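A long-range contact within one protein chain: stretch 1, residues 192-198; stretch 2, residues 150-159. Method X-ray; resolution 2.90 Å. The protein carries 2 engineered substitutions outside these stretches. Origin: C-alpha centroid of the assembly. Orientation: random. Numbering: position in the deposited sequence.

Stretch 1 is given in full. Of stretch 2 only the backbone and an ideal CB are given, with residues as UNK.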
ATOM      1  N   ARG A 192       9.037 -12.347   4.859  1.00 75.46           N
ATOM      2  CA  ARG A 192       9.062 -10.952   4.350  1.00 66.15           C
ATOM      3  C   ARG A 192       7.677 -10.276   4.307  1.00 63.86           C
ATOM      4  O   ARG A 192       6.746 -10.793   3.690  1.00 65.44           O
ATOM      5  CB  ARG A 192       9.671 -10.947   2.946  1.00 62.83           C
ATOM      6  CG  ARG A 192      10.145  -9.621   2.448  1.00 52.93           C
ATOM      7  CD  ARG A 192      10.621  -9.699   0.990  1.00 49.49           C
ATOM      8  NE  ARG A 192      10.787  -8.346   0.455  1.00 51.81           N
ATOM      9  CZ  ARG A 192      10.675  -7.980  -0.828  1.00 50.52           C
ATOM     10  NH1 ARG A 192      10.366  -8.858  -1.778  1.00 48.42           N
ATOM     11  NH2 ARG A 192      10.837  -6.696  -1.159  1.00 45.31           N
ATOM     12  N   ASP A 193       7.547  -9.130   4.978  1.00 60.61           N
ATOM     13  CA  ASP A 193       6.290  -8.366   5.003  1.00 56.79           C
ATOM     14  C   ASP A 193       6.355  -7.323   3.894  1.00 51.02           C
ATOM     15  O   ASP A 193       7.246  -6.483   3.891  1.00 50.96           O
ATOM     16  CB  ASP A 193       6.096  -7.692   6.368  1.00 57.43           C
ATOM     17  CG  ASP A 193       4.764  -6.941   6.495  1.00 67.68           C
ATOM     18  OD1 ASP A 193       4.624  -6.225   7.513  1.00 73.52           O
ATOM     19  OD2 ASP A 193       3.864  -7.047   5.613  1.00 75.86           O
ATOM     20  N   LEU A 194       5.421  -7.399   2.948  1.00 45.93           N
ATOM     21  CA  LEU A 194       5.373  -6.488   1.810  1.00 42.43           C
ATOM     22  C   LEU A 194       4.431  -5.315   2.018  1.00 40.63           C
ATOM     23  O   LEU A 194       4.146  -4.577   1.068  1.00 38.66           O
ATOM     24  CB  LEU A 194       4.893  -7.230   0.574  1.00 43.58           C
ATOM     25  CG  LEU A 194       5.634  -8.459   0.060  1.00 48.88           C
ATOM     26  CD1 LEU A 194       4.822  -9.063  -1.060  1.00 58.21           C
ATOM     27  CD2 LEU A 194       7.019  -8.135  -0.439  1.00 47.60           C
ATOM     28  N   PHE A 195       3.895  -5.173   3.229  1.00 39.58           N
ATOM     29  CA  PHE A 195       3.006  -4.065   3.513  1.00 36.94           C
ATOM     30  C   PHE A 195       1.847  -4.087   2.520  1.00 36.50           C
ATOM     31  O   PHE A 195       1.407  -5.150   2.119  1.00 37.28           O
ATOM     32  CB  PHE A 195       3.817  -2.782   3.389  1.00 35.68           C
ATOM     33  CG  PHE A 195       3.077  -1.539   3.770  1.00 35.00           C
ATOM     34  CD1 PHE A 195       2.315  -1.481   4.939  1.00 46.24           C
ATOM     35  CD2 PHE A 195       3.215  -0.389   3.014  1.00 35.03           C
ATOM     36  CE1 PHE A 195       1.646  -0.294   5.324  1.00 36.69           C
ATOM     37  CE2 PHE A 195       2.566   0.801   3.382  1.00 36.86           C
ATOM     38  CZ  PHE A 195       1.776   0.847   4.539  1.00 38.39           C
ATOM     39  N   ILE A 196       1.405  -2.916   2.081  1.00 34.86           N
ATOM     40  CA  ILE A 196       0.298  -2.782   1.147  1.00 33.87           C
ATOM     41  C   ILE A 196       0.540  -3.499  -0.202  1.00 34.56           C
ATOM     42  O   ILE A 196      -0.393  -3.756  -0.954  1.00 34.56           O
ATOM     43  CB  ILE A 196       0.033  -1.278   0.900  1.00 32.81           C
ATOM     44  CG1 ILE A 196      -1.383  -1.045   0.408  1.00 32.35           C
ATOM     45  CG2 ILE A 196       1.051  -0.684  -0.089  1.00 32.88           C
ATOM     46  CD1 ILE A 196      -2.469  -1.394   1.388  1.00 36.62           C
ATOM     47  N   PHE A 197       1.792  -3.819  -0.509  1.00 35.36           N
ATOM     48  CA  PHE A 197       2.105  -4.431  -1.784  1.00 36.30           C
ATOM     49  C   PHE A 197       1.761  -5.895  -1.774  1.00 37.58           C
ATOM     50  O   PHE A 197       1.970  -6.608  -2.750  1.00 38.74           O
ATOM     51  CB  PHE A 197       3.548  -4.158  -2.132  1.00 36.89           C
ATOM     52  CG  PHE A 197       3.891  -2.704  -2.053  1.00 35.85           C
ATOM     53  CD1 PHE A 197       3.362  -1.793  -2.973  1.00 35.24           C
ATOM     54  CD2 PHE A 197       4.729  -2.222  -1.051  1.00 36.66           C
ATOM     55  CE1 PHE A 197       3.668  -0.428  -2.896  1.00 34.58           C
ATOM     56  CE2 PHE A 197       5.067  -0.840  -0.977  1.00 35.02           C
ATOM     57  CZ  PHE A 197       4.517   0.047  -1.900  1.00 34.46           C
ATOM     58  N   LYS A 198       1.231  -6.333  -0.639  1.00 39.17           N
ATOM     59  CA  LYS A 198       0.716  -7.676  -0.484  1.00 42.46           C
ATOM     60  C   LYS A 198      -0.316  -7.835  -1.629  1.00 42.71           C
ATOM     61  O   LYS A 198      -0.553  -8.925  -2.166  1.00 45.32           O
ATOM     62  CB  LYS A 198       0.018  -7.818   0.904  1.00 38.76           C
ATOM     63  CG  LYS A 198      -0.875  -8.991   0.906  1.00 59.83           C
ATOM     64  CD  LYS A 198      -1.520  -9.405   2.193  1.00 85.77           C
ATOM     65  CE  LYS A 198      -2.297 -10.725   1.850  1.00 96.45           C
ATOM     66  NZ  LYS A 198      -2.291 -11.756   2.940  1.00106.37           N
ATOM     67  N   UNK A 150      13.192  -2.376   0.034  1.00 43.00           N
ATOM     68  CA  UNK A 150      12.507  -2.181  -1.248  1.00 42.31           C
ATOM     69  C   UNK A 150      11.117  -1.524  -1.023  1.00 42.30           C
ATOM     70  O   UNK A 150      10.742  -0.570  -1.727  1.00 45.06           O
ATOM     71  CB  UNK A 150      12.357  -3.519  -1.975  1.00 42.31           C
ATOM     72  N   UNK A 151      10.378  -2.010  -0.021  1.00 39.78           N
ATOM     73  CA  UNK A 151       9.072  -1.461   0.302  1.00 38.15           C
ATOM     74  C   UNK A 151       9.253   0.010   0.667  1.00 37.33           C
ATOM     75  O   UNK A 151       8.563   0.922   0.163  1.00 36.71           O
ATOM     76  CB  UNK A 151       8.407  -2.239   1.440  1.00 38.15           C
ATOM     77  N   UNK A 152      10.234   0.249   1.511  1.00 38.03           N
ATOM     78  CA  UNK A 152      10.479   1.594   1.945  1.00 39.43           C
ATOM     79  C   UNK A 152      10.671   2.536   0.774  1.00 40.51           C
ATOM     80  O   UNK A 152      10.180   3.674   0.764  1.00 40.63           O
ATOM     81  CB  UNK A 152      11.702   1.634   2.864  1.00 39.43           C
ATOM     82  N   UNK A 153      11.343   2.017  -0.235  1.00 39.29           N
ATOM     83  CA  UNK A 153      11.718   2.798  -1.372  1.00 40.89           C
ATOM     84  C   UNK A 153      10.589   3.053  -2.292  1.00 38.52           C
ATOM     85  O   UNK A 153      10.479   4.141  -2.877  1.00 38.91           O
ATOM     86  CB  UNK A 153      12.856   2.116  -2.133  1.00 40.89           C
ATOM     87  N   UNK A 154       9.756   2.040  -2.451  1.00 37.51           N
ATOM     88  CA  UNK A 154       8.629   2.173  -3.337  1.00 36.91           C
ATOM     89  C   UNK A 154       7.719   3.204  -2.702  1.00 35.71           C
ATOM     90  O   UNK A 154       7.306   4.173  -3.359  1.00 35.58           O
ATOM     91  CB  UNK A 154       7.918   0.839  -3.571  1.00 36.91           C
ATOM     92  N   UNK A 155       7.481   3.058  -1.399  1.00 35.13           N
ATOM     93  CA  UNK A 155       6.676   4.045  -0.712  1.00 34.27           C
ATOM     94  C   UNK A 155       7.208   5.452  -0.973  1.00 34.63           C
ATOM     95  O   UNK A 155       6.474   6.304  -1.472  1.00 34.40           O
ATOM     96  CB  UNK A 155       6.644   3.754   0.790  1.00 34.27           C
ATOM     97  N   UNK A 156       8.484   5.687  -0.676  1.00 35.43           N
ATOM     98  CA  UNK A 156       9.064   7.020  -0.872  1.00 36.04           C
ATOM     99  C   UNK A 156       8.910   7.554  -2.314  1.00 36.52           C
ATOM    100  O   UNK A 156       8.594   8.734  -2.548  1.00 36.76           O
ATOM    101  CB  UNK A 156      10.548   6.983  -0.501  1.00 36.04           C
ATOM    102  N   UNK A 157       9.149   6.679  -3.282  1.00 36.94           N
ATOM    103  CA  UNK A 157       8.984   7.072  -4.651  1.00 37.64           C
ATOM    104  C   UNK A 157       7.516   7.435  -4.854  1.00 36.85           C
ATOM    105  O   UNK A 157       7.207   8.459  -5.438  1.00 37.39           O
ATOM    106  CB  UNK A 157       9.434   5.964  -5.606  1.00 37.64           C
ATOM    107  N   UNK A 158       6.607   6.621  -4.326  1.00 35.79           N
ATOM    108  CA  UNK A 158       5.183   6.894  -4.505  1.00 35.18           C
ATOM    109  C   UNK A 158       4.834   8.231  -3.900  1.00 36.74           C
ATOM    110  O   UNK A 158       4.002   8.942  -4.455  1.00 41.41           O
ATOM    111  CB  UNK A 158       4.328   5.789  -3.881  1.00 35.18           C
ATOM    112  N   UNK A 159       5.474   8.570  -2.779  1.00 34.98           N
ATOM    113  CA  UNK A 159       5.261   9.854  -2.122  1.00 35.59           C
ATOM    114  C   UNK A 159       5.560  11.053  -3.033  1.00 37.62           C
ATOM    115  O   UNK A 159       5.109  12.167  -2.747  1.00 39.07           O
ATOM    116  CB  UNK A 159       6.131   9.935  -0.866  1.00 35.59           C
TER

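Stretch 2 is helical, with regular helical backbone angles, so its CA-to-CB bonds fan out around an axis and only some meet stretch 1. No backbone torsion here calls for glycine.

Position 150 points toward stretch 1, and its ideal CB lies 3.6 Å from Arg192 NH2. So close to the extended arginine, a small side chain fits readily; an acidic one could also answer the charge if it found room. The residue is Ala150, whose CB packs 3.7 Å from Arg192 NH2 at the edge of the guanidinium, a contact without a hydrogen bond.

At 151 the bond again points toward stretch 1, at the closest approach of the two backbones. The ideal CB is 4.4 Å from Phe197 CE2 and 5.0 Å from Phe195 CB, with Leu194 O at 4.9 Å. Between two aromatic residues and a carbonyl already bonded to Phe197 N, a compact apolar group such as valine, isoleucine or alanine would suit. Val151 takes the t rotamer: CG1 lies 3.9 Å from both Phe195 CB and Phe197 CE2, while CG2 is 3.9 Å from Leu194 O. Both methyls lie near the Phe197 ring, with CG2 of Val151 4.1 Å from Phe197 CD2.

Positions 152 and 153 meet nothing of stretch 1, so it cannot choose between side chains there. The first points away; they are Trp152 and Ser153.

Position 154 points toward stretch 1, its ideal CB 3.9 Å from Phe197 CZ. An aromatic ring could lie along that phenyl, and leucine or methionine could also cover it. Phe154 sets its CD2 over one face of the Phe197 ring, 3.3 Å from Phe197 CE1. The planes are 23° from parallel and the centroids 4.9 Å apart, but the rings are slid aside and barely overlap.

Position 155 points sideways, with Phe197 CZ 5.0 Å from its ideal CB. A branched aliphatic chain can reach back to the rings. Val155, also t, brings CG2 within 3.9 Å of Phe197 CE2 at the ring edge and 4.4 Å of Phe195 CD2.

Positions 156 and 157 lie out of reach and are unconstrained by this contact; they are Leu156 and Ala157.

At 158 the bond points toward stretch 1, but nothing there comes within 5.5 Å of the ideal CB. A longer apolar chain, leucine or methionine, could span the gap. Leu158 does so, placing CD1 4.0 Å from Phe197 CE1 at the ring edge.

Position 159 is out of reach; Lys159 uses its NZ elsewhere in the structure.

Stretch 2 150-159: AVWSFVLALK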
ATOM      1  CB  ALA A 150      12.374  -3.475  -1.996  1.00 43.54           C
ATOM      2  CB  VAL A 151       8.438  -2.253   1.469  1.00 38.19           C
ATOM      3  CG1 VAL A 151       7.286  -1.512   2.109  1.00 36.76           C
ATOM      4  CG2 VAL A 151       7.973  -3.610   0.999  1.00 38.98           C
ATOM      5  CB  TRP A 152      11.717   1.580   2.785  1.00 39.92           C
ATOM      6  CG  TRP A 152      12.003   2.864   3.365  1.00 39.54           C
ATOM      7  CD1 TRP A 152      11.500   3.379   4.519  1.00 38.30           C
ATOM      8  CD2 TRP A 152      12.912   3.824   2.844  1.00 40.22           C
ATOM      9  NE1 TRP A 152      12.053   4.632   4.758  1.00 40.32           N
ATOM     10  CE2 TRP A 152      12.925   4.925   3.742  1.00 39.16           C
ATOM     11  CE3 TRP A 152      13.727   3.864   1.701  1.00 39.99           C
ATOM     12  CZ2 TRP A 152      13.703   6.059   3.525  1.00 39.82           C
ATOM     13  CZ3 TRP A 152      14.520   4.987   1.488  1.00 40.63           C
ATOM     14  CH2 TRP A 152      14.496   6.074   2.400  1.00 44.84           C
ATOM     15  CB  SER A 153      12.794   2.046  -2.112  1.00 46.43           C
ATOM     16  OG  SER A 153      13.874   1.815  -1.225  1.00 59.17           O
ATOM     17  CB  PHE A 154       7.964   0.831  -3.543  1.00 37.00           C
ATOM     18  CG  PHE A 154       7.085   0.788  -4.739  1.00 40.29           C
ATOM     19  CD1 PHE A 154       7.194   1.774  -5.731  1.00 37.95           C
ATOM     20  CD2 PHE A 154       6.219  -0.300  -4.954  1.00 37.04           C
ATOM     21  CE1 PHE A 154       6.374   1.741  -6.890  1.00 45.01           C
ATOM     22  CE2 PHE A 154       5.405  -0.341  -6.123  1.00 38.86           C
ATOM     23  CZ  PHE A 154       5.479   0.682  -7.087  1.00 37.59           C
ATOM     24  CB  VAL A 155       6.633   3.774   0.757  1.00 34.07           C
ATOM     25  CG1 VAL A 155       5.938   4.890   1.477  1.00 33.54           C
ATOM     26  CG2 VAL A 155       5.907   2.478   0.987  1.00 33.87           C
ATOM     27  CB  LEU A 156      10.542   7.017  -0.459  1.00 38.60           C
ATOM     28  CG  LEU A 156      11.231   8.387  -0.420  1.00 38.20           C
ATOM     29  CD1 LEU A 156      10.523   9.318   0.580  1.00 37.51           C
ATOM     30  CD2 LEU A 156      12.693   8.208  -0.063  1.00 39.13           C
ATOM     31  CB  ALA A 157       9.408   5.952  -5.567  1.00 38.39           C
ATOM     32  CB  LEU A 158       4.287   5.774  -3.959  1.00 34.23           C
ATOM     33  CG  LEU A 158       4.474   4.517  -4.786  1.00 34.69           C
ATOM     34  CD1 LEU A 158       3.914   3.328  -4.112  1.00 34.10           C
ATOM     35  CD2 LEU A 158       3.856   4.728  -6.134  1.00 35.30           C
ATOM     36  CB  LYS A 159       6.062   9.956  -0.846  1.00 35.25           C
ATOM     37  CG  LYS A 159       5.390   9.366   0.339  1.00 34.38           C
ATOM     38  CD  LYS A 159       6.209   9.793   1.545  1.00 37.31           C
ATOM     39  CE  LYS A 159       5.336  10.182   2.684  1.00 37.13           C
ATOM     40  NZ  LYS A 159       4.340  11.236   2.291  1.00 34.91           N
TER
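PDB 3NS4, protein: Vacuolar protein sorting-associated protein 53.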